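Local structure of vanadium-dependent haloperoxidase (4CIT) at residues S234-E239 against S335-P340; Q357-P362 against G421-R426; S417-G422 against A427-G432. The protein is a bacterial vanadium-dependent iodoperoxidase that holds a vanadate ion and probably uses it to oxidise iodide with hydrogen peroxide. One frame throughout, in Å; residues are numbered along the deposited sequence. Where two conformers were deposited one is given.

Interaction 1 of 3, residues S234-E239 against S335-P340; sequences SAFYKE and SNLIRP. With VO4 (vanadate ion), chain F.
Vanadate oxygen O4 is gripped by two NH groups of R339, on the same short run of chain whose L337 and I338 meet F236; R418 NH2 adds a third bond. NH1 of R339 donates to O4 over 3.0 Å and NH2 of R339 over 3.1 Å, at N-H...O angles of 152° and 145°. O4 sits in the plane of the guanidinium, at the edge between its two terminal nitrogens. R339 gets there by a kink: CG lies beside the backbone N and the chain bends again at chi2 (-83°), carrying the group off to the far side from helix 235-253. NE of R339 bonds the carbonyl of F361 and NH1 also bonds that of I423, which fixes the rotation of the guanidinium. Facing the helix, the contact is purely apolar. The ring of F236 touches L337 obliquely, CE2 to CD1 at 4.3 Å, and its CZ comes equally near I338 CG2. Y228 and Y425 meet the same ring. At the start of the helix S234 is the N-cap, its OG accepting from Y237 N at 3.1 Å. The two sides of the 335-340 backbone thus do different chemistry: one beds on an aromatic ring, while the other delivers a fixed positive charge that probably offsets the negative charge of the vanadate and may polarise the V-O4 bond.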
ATOM      1  N   SER A 234      14.928  12.379 -30.053  1.00 20.81           N
ATOM      2  CA  SER A 234      14.669  12.820 -28.703  1.00 18.60           C
ATOM      3  C   SER A 234      14.615  11.637 -27.661  1.00 17.09           C
ATOM      4  O   SER A 234      14.319  10.448 -28.013  1.00 16.41           O
ATOM      5  CB  SER A 234      13.419  13.612 -28.634  1.00 19.57           C
ATOM      6  OG  SER A 234      12.223  12.793 -28.756  1.00 18.30           O
ATOM      7  N   ALA A 235      14.907  11.968 -26.403  1.00 15.61           N
ATOM      8  CA  ALA A 235      14.815  10.945 -25.339  1.00 16.30           C
ATOM      9  C   ALA A 235      13.347  10.437 -25.215  1.00 13.98           C
ATOM     10  O   ALA A 235      13.126   9.226 -25.089  1.00 16.61           O
ATOM     11  CB  ALA A 235      15.338  11.456 -23.964  1.00 16.30           C
ATOM     12  N   PHE A 236      12.350  11.316 -25.311  1.00 15.13           N
ATOM     13  CA  PHE A 236      10.967  10.941 -25.166  1.00 13.55           C
ATOM     14  C   PHE A 236      10.575   9.949 -26.258  1.00 15.36           C
ATOM     15  O   PHE A 236       9.988   8.871 -26.018  1.00 11.86           O
ATOM     16  CB  PHE A 236      10.039  12.135 -25.144  1.00 13.57           C
ATOM     17  CG  PHE A 236       8.582  11.770 -24.912  1.00 13.07           C
ATOM     18  CD1 PHE A 236       7.794  11.418 -25.992  1.00 12.39           C
ATOM     19  CD2 PHE A 236       8.053  11.616 -23.629  1.00 14.30           C
ATOM     20  CE1 PHE A 236       6.477  11.052 -25.816  1.00 14.91           C
ATOM     21  CE2 PHE A 236       6.747  11.197 -23.434  1.00 15.25           C
ATOM     22  CZ  PHE A 236       5.949  10.924 -24.550  1.00 14.38           C
ATOM     23  N   TYR A 237      10.948  10.272 -27.478  1.00 14.15           N
ATOM     24  CA  TYR A 237      10.583   9.436 -28.600  0.50 17.26           C
ATOM     25  C   TYR A 237      11.228   8.065 -28.484  1.00 16.72           C
ATOM     26  O   TYR A 237      10.592   7.033 -28.780  1.00 15.78           O
ATOM     27  CB  TYR A 237      10.932  10.115 -29.936  0.50 18.48           C
ATOM     28  CG  TYR A 237      10.051   9.583 -31.064  0.50 19.52           C
ATOM     29  CD1 TYR A 237       8.749  10.034 -31.195  0.50 20.78           C
ATOM     30  CD2 TYR A 237      10.513   8.643 -31.967  0.50 22.67           C
ATOM     31  CE1 TYR A 237       7.917   9.592 -32.201  0.50 22.39           C
ATOM     32  CE2 TYR A 237       9.676   8.177 -33.000  0.50 22.63           C
ATOM     33  CZ  TYR A 237       8.382   8.671 -33.096  0.50 24.80           C
ATOM     34  OH  TYR A 237       7.515   8.230 -34.083  0.50 26.73           O
ATOM     35  N   LYS A 238      12.478   8.020 -28.056  1.00 15.76           N
ATOM     36  CA  LYS A 238      13.100   6.760 -27.801  1.00 16.15           C
ATOM     37  C   LYS A 238      12.314   5.921 -26.832  1.00 13.61           C
ATOM     38  O   LYS A 238      12.151   4.720 -27.022  1.00 12.25           O
ATOM     39  CB  LYS A 238      14.577   6.903 -27.429  1.00 22.11           C
ATOM     40  CG  LYS A 238      15.319   7.446 -28.665  1.00 32.39           C
ATOM     41  CD  LYS A 238      16.826   7.466 -28.462  1.00 35.93           C
ATOM     42  CE  LYS A 238      17.545   8.101 -29.640  1.00 39.86           C
ATOM     43  NZ  LYS A 238      18.907   8.450 -29.186  1.00 40.93           N
ATOM     44  N   GLU A 239      11.879   6.547 -25.751  1.00 11.85           N
ATOM     45  CA  GLU A 239      11.140   5.788 -24.758  1.00 12.54           C
ATOM     46  C   GLU A 239       9.733   5.353 -25.225  1.00 11.02           C
ATOM     47  O   GLU A 239       9.305   4.280 -24.906  1.00 10.87           O
ATOM     48  CB  GLU A 239      10.999   6.661 -23.477  1.00 15.05           C
ATOM     49  CG  GLU A 239      12.349   6.763 -22.820  1.00 17.73           C
ATOM     50  CD  GLU A 239      12.347   6.982 -21.353  1.00 22.31           C
ATOM     51  OE1 GLU A 239      11.270   7.043 -20.721  1.00 20.82           O
ATOM     52  OE2 GLU A 239      13.512   7.060 -20.829  1.00 24.49           O
ATOM     53  N   SER A 335       4.111  16.720 -12.991  1.00  9.93           N
ATOM     54  CA  SER A 335       4.574  16.522 -14.363  1.00 10.77           C
ATOM     55  C   SER A 335       3.362  16.328 -15.353  1.00 11.78           C
ATOM     56  O   SER A 335       3.459  16.672 -16.543  1.00 10.90           O
ATOM     57  CB  SER A 335       5.568  15.368 -14.419  1.00 12.00           C
ATOM     58  OG  SER A 335       5.015  14.180 -13.948  1.00 12.63           O
ATOM     59  N   ASN A 336       2.278  15.748 -14.830  0.50 10.38           N
ATOM     60  CA  ASN A 336       1.037  15.566 -15.541  0.50 10.51           C
ATOM     61  C   ASN A 336       1.259  15.077 -16.983  0.50  9.84           C
ATOM     62  O   ASN A 336       0.854  15.715 -17.948  0.50 10.81           O
ATOM     63  CB  ASN A 336       0.258  16.877 -15.503  0.50 10.99           C
ATOM     64  CG  ASN A 336      -1.163  16.727 -15.998  0.50 11.13           C
ATOM     65  OD1 ASN A 336      -1.848  15.748 -15.739  0.50 11.00           O
ATOM     66  ND2 ASN A 336      -1.626  17.743 -16.679  0.50 13.38           N
ATOM     67  N   LEU A 337       1.943  13.943 -17.085  1.00  9.69           N
ATOM     68  CA  LEU A 337       2.433  13.391 -18.352  1.00  9.31           C
ATOM     69  C   LEU A 337       1.499  12.439 -19.016  1.00  9.49           C
ATOM     70  O   LEU A 337       0.982  11.516 -18.410  1.00  8.62           O
ATOM     71  CB  LEU A 337       3.768  12.717 -18.089  1.00  9.72           C
ATOM     72  CG  LEU A 337       4.559  12.308 -19.343  1.00 11.60           C
ATOM     73  CD1 LEU A 337       5.015  13.501 -20.218  1.00 14.04           C
ATOM     74  CD2 LEU A 337       5.772  11.438 -18.909  1.00 12.67           C
ATOM     75  N   ILE A 338       1.363  12.615 -20.340  1.00  9.24           N
ATOM     76  CA  ILE A 338       0.555  11.759 -21.185  1.00 10.44           C
ATOM     77  C   ILE A 338       1.005  10.297 -21.186  1.00  8.85           C
ATOM     78  O   ILE A 338       2.206  10.015 -21.106  1.00  8.98           O
ATOM     79  CB  ILE A 338       0.666  12.381 -22.606  1.00 10.29           C
ATOM     80  CG1 ILE A 338      -0.423  11.867 -23.543  1.00 12.32           C
ATOM     81  CG2 ILE A 338       2.080  12.218 -23.159  1.00 11.26           C
ATOM     82  CD1 ILE A 338      -0.598  12.870 -24.733  1.00 13.13           C
ATOM     83  N   ARG A 339       0.042   9.361 -21.227  1.00  8.04           N
ATOM     84  CA  ARG A 339       0.274   7.960 -21.265  1.00  8.42           C
ATOM     85  C   ARG A 339       0.644   7.485 -22.659  1.00  8.92           C
ATOM     86  O   ARG A 339       0.283   8.115 -23.664  1.00  8.82           O
ATOM     87  CB  ARG A 339      -0.970   7.215 -20.759  1.00  8.84           C
ATOM     88  CG  ARG A 339      -1.210   7.432 -19.309  1.00  9.07           C
ATOM     89  CD  ARG A 339      -0.338   6.472 -18.484  1.00  9.78           C
ATOM     90  NE  ARG A 339      -0.707   6.551 -17.055  1.00  9.77           N
ATOM     91  CZ  ARG A 339      -0.478   5.608 -16.162  1.00 10.33           C
ATOM     92  NH1 ARG A 339       0.243   4.529 -16.441  1.00 11.48           N
ATOM     93  NH2 ARG A 339      -0.843   5.809 -14.900  1.00 11.56           N
ATOM     94  N   PRO A 340       1.440   6.386 -22.748  1.00  8.02           N
ATOM     95  CA  PRO A 340       1.949   5.887 -23.990  1.00  9.27           C
ATOM     96  C   PRO A 340       0.880   5.598 -25.077  1.00  9.94           C
ATOM     97  O   PRO A 340       1.118   6.003 -26.257  1.00  9.21           O
ATOM     98  CB  PRO A 340       2.662   4.591 -23.584  1.00  9.34           C
ATOM     99  CG  PRO A 340       3.079   4.783 -22.211  1.00  9.65           C
ATOM    100  CD  PRO A 340       1.945   5.598 -21.598  1.00  9.01           C
TER
HETATM  101  O4  VO4 F1453       0.068   3.032 -13.874  1.00 15.56           O

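Interaction 2 of 3, residues Q357-P362 against G421-R426; sequences QTPPFP and GGIHYR. With VO4 (vanadate ion), chain B; VO4 (vanadate ion), chain F; VO4 (vanadate ion), chain E; VO4 (vanadate ion), chain D.
The vanadate pocket has one wall here, made where T358 and P359 pack against I423 and where H424 reaches the metal. CG2 of I423 lies 3.6 Å from OG1 of T358, the two side chains running antiparallel alongside each other. P359 instead lies roughly perpendicular to I423, its CD 4.2 Å from I423 CB. A water donates to both T358 OG1 and G422 O, at 2.9 Å each, but the main partner of that hydroxyl is E341 OE2. H424 binds the metal through NE2, 2.2 Å from vanadium, as in other vanadium haloperoxidases of the PAP2 superfamily. NE2 stands 2.7 Å from each of O2, O3 and O4 and bonds vanadium roughly perpendicular to their plane, an axial position consistent with the trigonal bipyramid of these enzymes. Second-shell E363 takes ND1 of H424 and holds the ring from turning. In the 357-362 segment, P360 is the centre of an inverse gamma turn that carries the chain from P359 to F361. CG of P359 approaches O4 to 3.5 Å, while F361 presents its ring edge to O3, CE1 lying 3.7 Å away with O3 in the ring plane.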
ATOM      1  N   GLN A 357      -4.961  -2.427 -19.680  1.00 10.88           N
ATOM      2  CA  GLN A 357      -5.668  -1.173 -19.730  0.50 11.42           C
ATOM      3  C   GLN A 357      -4.906  -0.076 -18.973  1.00 12.31           C
ATOM      4  O   GLN A 357      -4.377  -0.350 -17.900  1.00 13.49           O
ATOM      5  CB  GLN A 357      -7.034  -1.362 -19.092  0.50 11.53           C
ATOM      6  CG  GLN A 357      -7.910  -0.130 -19.207  0.50 12.27           C
ATOM      7  CD  GLN A 357      -9.375  -0.376 -18.745  0.50 13.51           C
ATOM      8  OE1 GLN A 357      -9.891   0.269 -17.764  0.50 11.98           O
ATOM      9  NE2 GLN A 357     -10.057  -1.290 -19.482  0.50 14.24           N
ATOM     10  N   THR A 358      -4.924   1.153 -19.496  1.00 11.54           N
ATOM     11  CA  THR A 358      -4.176   2.236 -18.881  1.00 11.30           C
ATOM     12  C   THR A 358      -4.954   2.768 -17.707  1.00 10.25           C
ATOM     13  O   THR A 358      -6.121   3.013 -17.856  1.00 11.17           O
ATOM     14  CB  THR A 358      -3.921   3.373 -19.913  1.00 12.62           C
ATOM     15  OG1 THR A 358      -3.224   2.805 -21.065  1.00 13.79           O
ATOM     16  CG2 THR A 358      -3.044   4.424 -19.232  1.00 13.94           C
ATOM     17  N   PRO A 359      -4.327   2.868 -16.527  1.00 10.98           N
ATOM     18  CA  PRO A 359      -4.985   3.452 -15.409  1.00 11.66           C
ATOM     19  C   PRO A 359      -5.269   4.908 -15.526  1.00 10.23           C
ATOM     20  O   PRO A 359      -4.546   5.649 -16.170  1.00 10.07           O
ATOM     21  CB  PRO A 359      -4.020   3.182 -14.274  1.00 12.38           C
ATOM     22  CG  PRO A 359      -3.133   2.075 -14.740  1.00 13.86           C
ATOM     23  CD  PRO A 359      -3.001   2.389 -16.171  1.00 11.89           C
ATOM     24  N   PRO A 360      -6.340   5.387 -14.846  1.00 10.76           N
ATOM     25  CA  PRO A 360      -6.775   6.742 -15.026  1.00 12.10           C
ATOM     26  C   PRO A 360      -6.074   7.796 -14.218  1.00 10.66           C
ATOM     27  O   PRO A 360      -6.672   8.438 -13.377  1.00 11.42           O
ATOM     28  CB  PRO A 360      -8.262   6.680 -14.625  1.00 12.06           C
ATOM     29  CG  PRO A 360      -8.281   5.637 -13.550  1.00 12.84           C
ATOM     30  CD  PRO A 360      -7.234   4.604 -13.960  1.00 12.87           C
ATOM     31  N   PHE A 361      -4.801   8.028 -14.497  1.00  9.69           N
ATOM     32  CA  PHE A 361      -4.026   9.024 -13.829  1.00  9.17           C
ATOM     33  C   PHE A 361      -2.744   9.261 -14.602  1.00  8.70           C
ATOM     34  O   PHE A 361      -2.352   8.358 -15.431  1.00  7.76           O
ATOM     35  CB  PHE A 361      -3.765   8.760 -12.338  1.00  9.99           C
ATOM     36  CG  PHE A 361      -3.530   7.342 -11.980  1.00  8.98           C
ATOM     37  CD1 PHE A 361      -2.280   6.787 -12.096  1.00  9.84           C
ATOM     38  CD2 PHE A 361      -4.563   6.581 -11.500  1.00  8.57           C
ATOM     39  CE1 PHE A 361      -2.018   5.506 -11.713  1.00 10.01           C
ATOM     40  CE2 PHE A 361      -4.362   5.281 -11.140  1.00  8.77           C
ATOM     41  CZ  PHE A 361      -3.087   4.709 -11.280  1.00  9.08           C
ATOM     42  N   PRO A 362      -2.099  10.425 -14.411  1.00  9.24           N
ATOM     43  CA  PRO A 362      -0.902  10.728 -15.163  1.00  8.86           C
ATOM     44  C   PRO A 362       0.236   9.717 -14.965  1.00  9.62           C
ATOM     45  O   PRO A 362       0.265   8.921 -14.015  1.00  9.30           O
ATOM     46  CB  PRO A 362      -0.499  12.110 -14.677  1.00  9.01           C
ATOM     47  CG  PRO A 362      -1.792  12.702 -14.278  1.00  9.61           C
ATOM     48  CD  PRO A 362      -2.487  11.590 -13.620  1.00  9.85           C
ATOM     49  N   GLY A 421       3.357  -4.172 -19.717  1.00  9.01           N
ATOM     50  CA  GLY A 421       1.979  -3.817 -19.788  1.00  9.95           C
ATOM     51  C   GLY A 421       1.570  -2.701 -20.751  1.00  9.79           C
ATOM     52  O   GLY A 421       0.346  -2.546 -21.022  1.00 10.40           O
ATOM     53  N   GLY A 422       2.531  -1.936 -21.258  1.00  8.24           N
ATOM     54  CA  GLY A 422       2.298  -0.863 -22.246  1.00  7.94           C
ATOM     55  C   GLY A 422       1.763   0.401 -21.708  1.00  8.71           C
ATOM     56  O   GLY A 422       1.275   1.221 -22.466  1.00 10.00           O
ATOM     57  N   ILE A 423       1.872   0.601 -20.367  1.00  9.05           N
ATOM     58  CA  ILE A 423       1.273   1.766 -19.734  1.00  9.64           C
ATOM     59  C   ILE A 423       2.245   2.771 -19.108  1.00  9.35           C
ATOM     60  O   ILE A 423       1.847   3.820 -18.673  1.00  9.58           O
ATOM     61  CB  ILE A 423       0.130   1.388 -18.731  1.00 10.96           C
ATOM     62  CG1 ILE A 423       0.681   0.736 -17.479  1.00 13.34           C
ATOM     63  CG2 ILE A 423      -0.933   0.587 -19.476  1.00 11.89           C
ATOM     64  CD1 ILE A 423       1.072  -0.693 -17.598  1.00 13.83           C
ATOM     65  N   HIS A 424       3.504   2.404 -18.983  1.00  8.71           N
ATOM     66  CA  HIS A 424       4.582   3.301 -18.506  1.00  8.68           C
ATOM     67  C   HIS A 424       5.734   3.301 -19.418  1.00  9.97           C
ATOM     68  O   HIS A 424       6.142   2.262 -19.935  1.00 11.37           O
ATOM     69  CB  HIS A 424       5.057   2.935 -17.073  1.00  9.14           C
ATOM     70  CG  HIS A 424       4.135   3.405 -15.976  1.00  8.87           C
ATOM     71  ND1 HIS A 424       3.898   4.725 -15.692  1.00  9.14           N
ATOM     72  CD2 HIS A 424       3.325   2.697 -15.143  1.00  9.41           C
ATOM     73  CE1 HIS A 424       3.046   4.810 -14.676  1.00  9.58           C
ATOM     74  NE2 HIS A 424       2.672   3.592 -14.333  1.00  9.23           N
ATOM     75  N   TYR A 425       6.387   4.452 -19.519  1.00  9.31           N
ATOM     76  CA  TYR A 425       7.711   4.546 -20.163  1.00 10.06           C
ATOM     77  C   TYR A 425       8.824   4.112 -19.191  1.00  9.75           C
ATOM     78  O   TYR A 425       8.665   4.139 -17.953  1.00  9.77           O
ATOM     79  CB  TYR A 425       8.009   6.011 -20.577  1.00  9.93           C
ATOM     80  CG  TYR A 425       6.892   6.744 -21.318  1.00 10.81           C
ATOM     81  CD1 TYR A 425       6.632   6.535 -22.619  1.00 11.23           C
ATOM     82  CD2 TYR A 425       6.067   7.589 -20.635  1.00 11.49           C
ATOM     83  CE1 TYR A 425       5.557   7.190 -23.291  1.00 11.73           C
ATOM     84  CE2 TYR A 425       5.027   8.272 -21.262  1.00 11.82           C
ATOM     85  CZ  TYR A 425       4.752   8.050 -22.594  1.00 11.44           C
ATOM     86  OH  TYR A 425       3.676   8.759 -23.099  1.00 12.12           O
ATOM     87  N   ARG A 426      10.016   3.869 -19.728  1.00 10.12           N
ATOM     88  CA  ARG A 426      11.152   3.505 -18.915  1.00 11.15           C
ATOM     89  C   ARG A 426      11.432   4.447 -17.776  1.00 11.09           C
ATOM     90  O   ARG A 426      11.747   3.979 -16.633  1.00  9.79           O
ATOM     91  CB  ARG A 426      12.409   3.266 -19.810  1.00 12.84           C
ATOM     92  CG  ARG A 426      13.712   2.946 -19.043  1.00 16.13           C
ATOM     93  CD  ARG A 426      14.832   2.811 -20.063  1.00 19.52           C
ATOM     94  NE  ARG A 426      14.649   1.567 -20.807  1.00 25.47           N
ATOM     95  CZ  ARG A 426      15.020   0.354 -20.398  1.00 36.64           C
ATOM     96  NH1 ARG A 426      15.709   0.196 -19.263  1.00 38.75           N
ATOM     97  NH2 ARG A 426      14.764  -0.729 -21.159  1.00 42.00           N
TER
HETATM   98  V   VO4 B1449       1.230   3.097 -12.808  1.00 11.88           V
HETATM   99  O4  VO4 F1453       0.068   3.032 -13.874  1.00 15.56           O
HETATM  100  O3  VO4 E1452       1.512   4.642 -12.111  1.00 14.80           O
HETATM  101  O2  VO4 D1451       2.474   1.779 -12.368  1.00 10.34           O
HETATM  102  O   HOH W   1      -0.639   3.357 -22.249  1.00  8.99           O

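Interaction 3 of 3, residues S417-G422 against A427-G432; sequences SRMYGG and AAIEVG. With VO4 (vanadate ion), chain D.
Two successive bends, at chi2 (-54°) and chi3 (-79°), bring the side chain of R418 round so that NE points at the vanadate, while I429 stays extended beyond CG1 and pushes its CD1 at the backbone between R418 and M419. CB of R418 starts out toward helix 426-446 and lies 4.1 Å from I429 CD1, but the charged end then leaves for the ion. There NE of R418 donates to vanadate O2 over 3.0 Å, at an N-H...O angle of 145°, with O2 at the edge of the guanidinium and near its plane. NH2 bonds vanadate O4, and NH1 forms a salt bridge with D267, so every nitrogen of the group has a partner. Replacing R418 with a leucine would probably leave D267 without its countercharge and O2 and O4 each short of a donor, weakening the hold on the ion. The apolar half of the contact belongs to M419, which lies roughly square to I429. CD1 of I429 rests 3.6 Å from M419 N and 3.8 Å from M419 CB, and the M419 chain, bent at chi2 and chi3, brings CE round to the same methyl. V243 and V246 of helix 235-253 also touch M419. G422, with positive phi, ends helix 407-420 in a Schellman motif, and two successive helices of the PAP2 fold are joined by a short loop carrying vanadium-bound H424.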
ATOM      1  N   SER A 417       6.962  -5.016 -15.027  1.00 10.87           N
ATOM      2  CA  SER A 417       5.632  -5.453 -15.492  1.00 11.82           C
ATOM      3  C   SER A 417       4.892  -4.324 -16.147  1.00 10.47           C
ATOM      4  O   SER A 417       4.071  -4.583 -17.009  1.00  9.88           O
ATOM      5  CB  SER A 417       4.802  -6.017 -14.375  1.00  9.95           C
ATOM      6  OG  SER A 417       4.290  -4.988 -13.590  1.00 10.38           O
ATOM      7  N   ARG A 418       5.176  -3.079 -15.736  1.00 11.40           N
ATOM      8  CA  ARG A 418       4.520  -1.910 -16.334  1.00 11.78           C
ATOM      9  C   ARG A 418       5.009  -1.565 -17.750  1.00 11.12           C
ATOM     10  O   ARG A 418       4.246  -0.938 -18.469  1.00 11.36           O
ATOM     11  CB  ARG A 418       4.627  -0.686 -15.426  1.00 13.78           C
ATOM     12  CG  ARG A 418       4.294  -1.019 -13.979  1.00 16.40           C
ATOM     13  CD  ARG A 418       2.962  -1.700 -13.766  1.00 16.05           C
ATOM     14  NE  ARG A 418       1.831  -0.719 -13.819  1.00 17.04           N
ATOM     15  CZ  ARG A 418       0.554  -1.001 -13.978  1.00 18.67           C
ATOM     16  NH1 ARG A 418       0.116  -2.236 -14.164  1.00 18.41           N
ATOM     17  NH2 ARG A 418      -0.376   0.014 -13.934  1.00 20.93           N
ATOM     18  N   MET A 419       6.216  -2.000 -18.091  1.00 10.91           N
ATOM     19  CA  MET A 419       6.743  -1.879 -19.457  1.00 11.62           C
ATOM     20  C   MET A 419       6.097  -2.936 -20.309  1.00 11.96           C
ATOM     21  O   MET A 419       5.547  -2.605 -21.414  1.00 10.82           O
ATOM     22  CB  MET A 419       8.273  -2.023 -19.480  1.00 12.36           C
ATOM     23  CG  MET A 419       8.813  -2.103 -20.904  1.00 13.45           C
ATOM     24  SD  MET A 419       8.546  -0.663 -21.949  1.00 12.48           S
ATOM     25  CE  MET A 419       9.292   0.579 -20.836  1.00 15.72           C
ATOM     26  N   TYR A 420       6.065  -4.176 -19.795  1.00 10.47           N
ATOM     27  CA  TYR A 420       5.341  -5.240 -20.544  1.00 10.68           C
ATOM     28  C   TYR A 420       3.917  -4.892 -20.707  1.00  9.83           C
ATOM     29  O   TYR A 420       3.292  -5.299 -21.693  1.00 10.12           O
ATOM     30  CB  TYR A 420       5.423  -6.556 -19.817  1.00 10.58           C
ATOM     31  CG  TYR A 420       6.831  -7.045 -19.478  1.00 11.07           C
ATOM     32  CD1 TYR A 420       7.909  -6.752 -20.292  1.00 12.44           C
ATOM     33  CD2 TYR A 420       7.050  -7.919 -18.392  1.00 12.54           C
ATOM     34  CE1 TYR A 420       9.197  -7.245 -20.017  1.00 13.95           C
ATOM     35  CE2 TYR A 420       8.330  -8.399 -18.100  1.00 12.31           C
ATOM     36  CZ  TYR A 420       9.370  -8.076 -18.901  1.00 16.10           C
ATOM     37  OH  TYR A 420      10.634  -8.570 -18.675  1.00 18.37           O
ATOM     38  N   GLY A 421       3.357  -4.172 -19.717  1.00  9.01           N
ATOM     39  CA  GLY A 421       1.979  -3.817 -19.788  1.00  9.95           C
ATOM     40  C   GLY A 421       1.570  -2.701 -20.751  1.00  9.79           C
ATOM     41  O   GLY A 421       0.346  -2.546 -21.022  1.00 10.40           O
ATOM     42  N   GLY A 422       2.531  -1.936 -21.258  1.00  8.24           N
ATOM     43  CA  GLY A 422       2.298  -0.863 -22.246  1.00  7.94           C
ATOM     44  C   GLY A 422       1.763   0.401 -21.708  1.00  8.71           C
ATOM     45  O   GLY A 422       1.275   1.221 -22.466  1.00 10.00           O
ATOM     46  N   ALA A 427      11.442   5.745 -18.044  1.00  9.44           N
ATOM     47  CA  ALA A 427      11.805   6.730 -16.978  1.00 10.46           C
ATOM     48  C   ALA A 427      10.894   6.649 -15.775  1.00 10.19           C
ATOM     49  O   ALA A 427      11.369   6.672 -14.606  1.00  9.43           O
ATOM     50  CB  ALA A 427      11.860   8.121 -17.505  1.00 12.17           C
ATOM     51  N   ALA A 428       9.570   6.516 -16.017  1.00  9.65           N
ATOM     52  CA  ALA A 428       8.604   6.445 -14.908  1.00  9.62           C
ATOM     53  C   ALA A 428       8.851   5.227 -14.038  1.00  9.13           C
ATOM     54  O   ALA A 428       8.733   5.294 -12.809  1.00  9.70           O
ATOM     55  CB  ALA A 428       7.187   6.388 -15.472  1.00  9.53           C
ATOM     56  N   ILE A 429       9.367   4.168 -14.639  1.00  9.23           N
ATOM     57  CA  ILE A 429       9.657   2.957 -13.953  1.00  9.60           C
ATOM     58  C   ILE A 429      10.989   2.991 -13.201  1.00  9.88           C
ATOM     59  O   ILE A 429      11.026   2.750 -11.982  1.00 11.02           O
ATOM     60  CB  ILE A 429       9.663   1.749 -14.956  1.00  9.67           C
ATOM     61  CG1 ILE A 429       8.257   1.560 -15.596  1.00 10.13           C
ATOM     62  CG2 ILE A 429      10.198   0.496 -14.301  1.00 10.44           C
ATOM     63  CD1 ILE A 429       8.296   0.664 -16.795  1.00 10.74           C
ATOM     64  N   GLU A 430      12.064   3.364 -13.901  1.00  9.14           N
ATOM     65  CA  GLU A 430      13.423   3.384 -13.302  1.00 10.90           C
ATOM     66  C   GLU A 430      13.561   4.478 -12.262  1.00  9.94           C
ATOM     67  O   GLU A 430      14.022   4.224 -11.126  1.00 11.78           O
ATOM     68  CB  GLU A 430      14.440   3.545 -14.382  1.00 10.88           C
ATOM     69  CG  GLU A 430      14.444   2.265 -15.225  1.00 15.10           C
ATOM     70  CD  GLU A 430      15.590   2.244 -16.231  1.00 19.69           C
ATOM     71  OE1 GLU A 430      16.247   3.242 -16.405  1.00 25.42           O
ATOM     72  OE2 GLU A 430      15.787   1.223 -16.857  1.00 25.07           O
ATOM     73  N   VAL A 431      13.075   5.658 -12.609  1.00 10.35           N
ATOM     74  CA  VAL A 431      13.124   6.769 -11.700  1.00 10.18           C
ATOM     75  C   VAL A 431      12.167   6.523 -10.539  1.00  9.85           C
ATOM     76  O   VAL A 431      12.451   6.884  -9.338  1.00  9.63           O
ATOM     77  CB  VAL A 431      12.873   8.136 -12.379  1.00 10.73           C
ATOM     78  CG1 VAL A 431      12.855   9.189 -11.314  1.00 11.13           C
ATOM     79  CG2 VAL A 431      13.901   8.360 -13.487  1.00 12.90           C
ATOM     80  N   GLY A 432      11.016   5.895 -10.817  1.00  9.94           N
ATOM     81  CA  GLY A 432      10.067   5.570  -9.751  1.00 11.02           C
ATOM     82  C   GLY A 432      10.590   4.585  -8.721  1.00 10.13           C
ATOM     83  O   GLY A 432      10.408   4.765  -7.509  1.00  8.68           O
TER
HETATM   84  O2  VO4 D1451       2.474   1.779 -12.368  1.00 10.34           O

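How the interactions relate
Going along the chain, interaction 1 comes first: it closes a mainly helical loop of 95 residues, bringing the start of helix 235-253 to the connection between helices 307-335 and 340-347. Interaction 2 opens after that, joining the loop before helix 367-383 to the one after helix 407-420. Interaction 3 overlaps interaction 2, its first segment sharing G421 and G422, and brings helices 407-420 and 426-446 together across the short loop 421-425. Bonds tie interaction 1 to the others: I338 O to Y425 OH and R339 NH1 to I423 O, both 2.8 Å, and E239 OE1 to A427 N, 3.0 Å. R339, H424 and R418, one from each interaction, reach the vanadate; the F236 packing lies away from it.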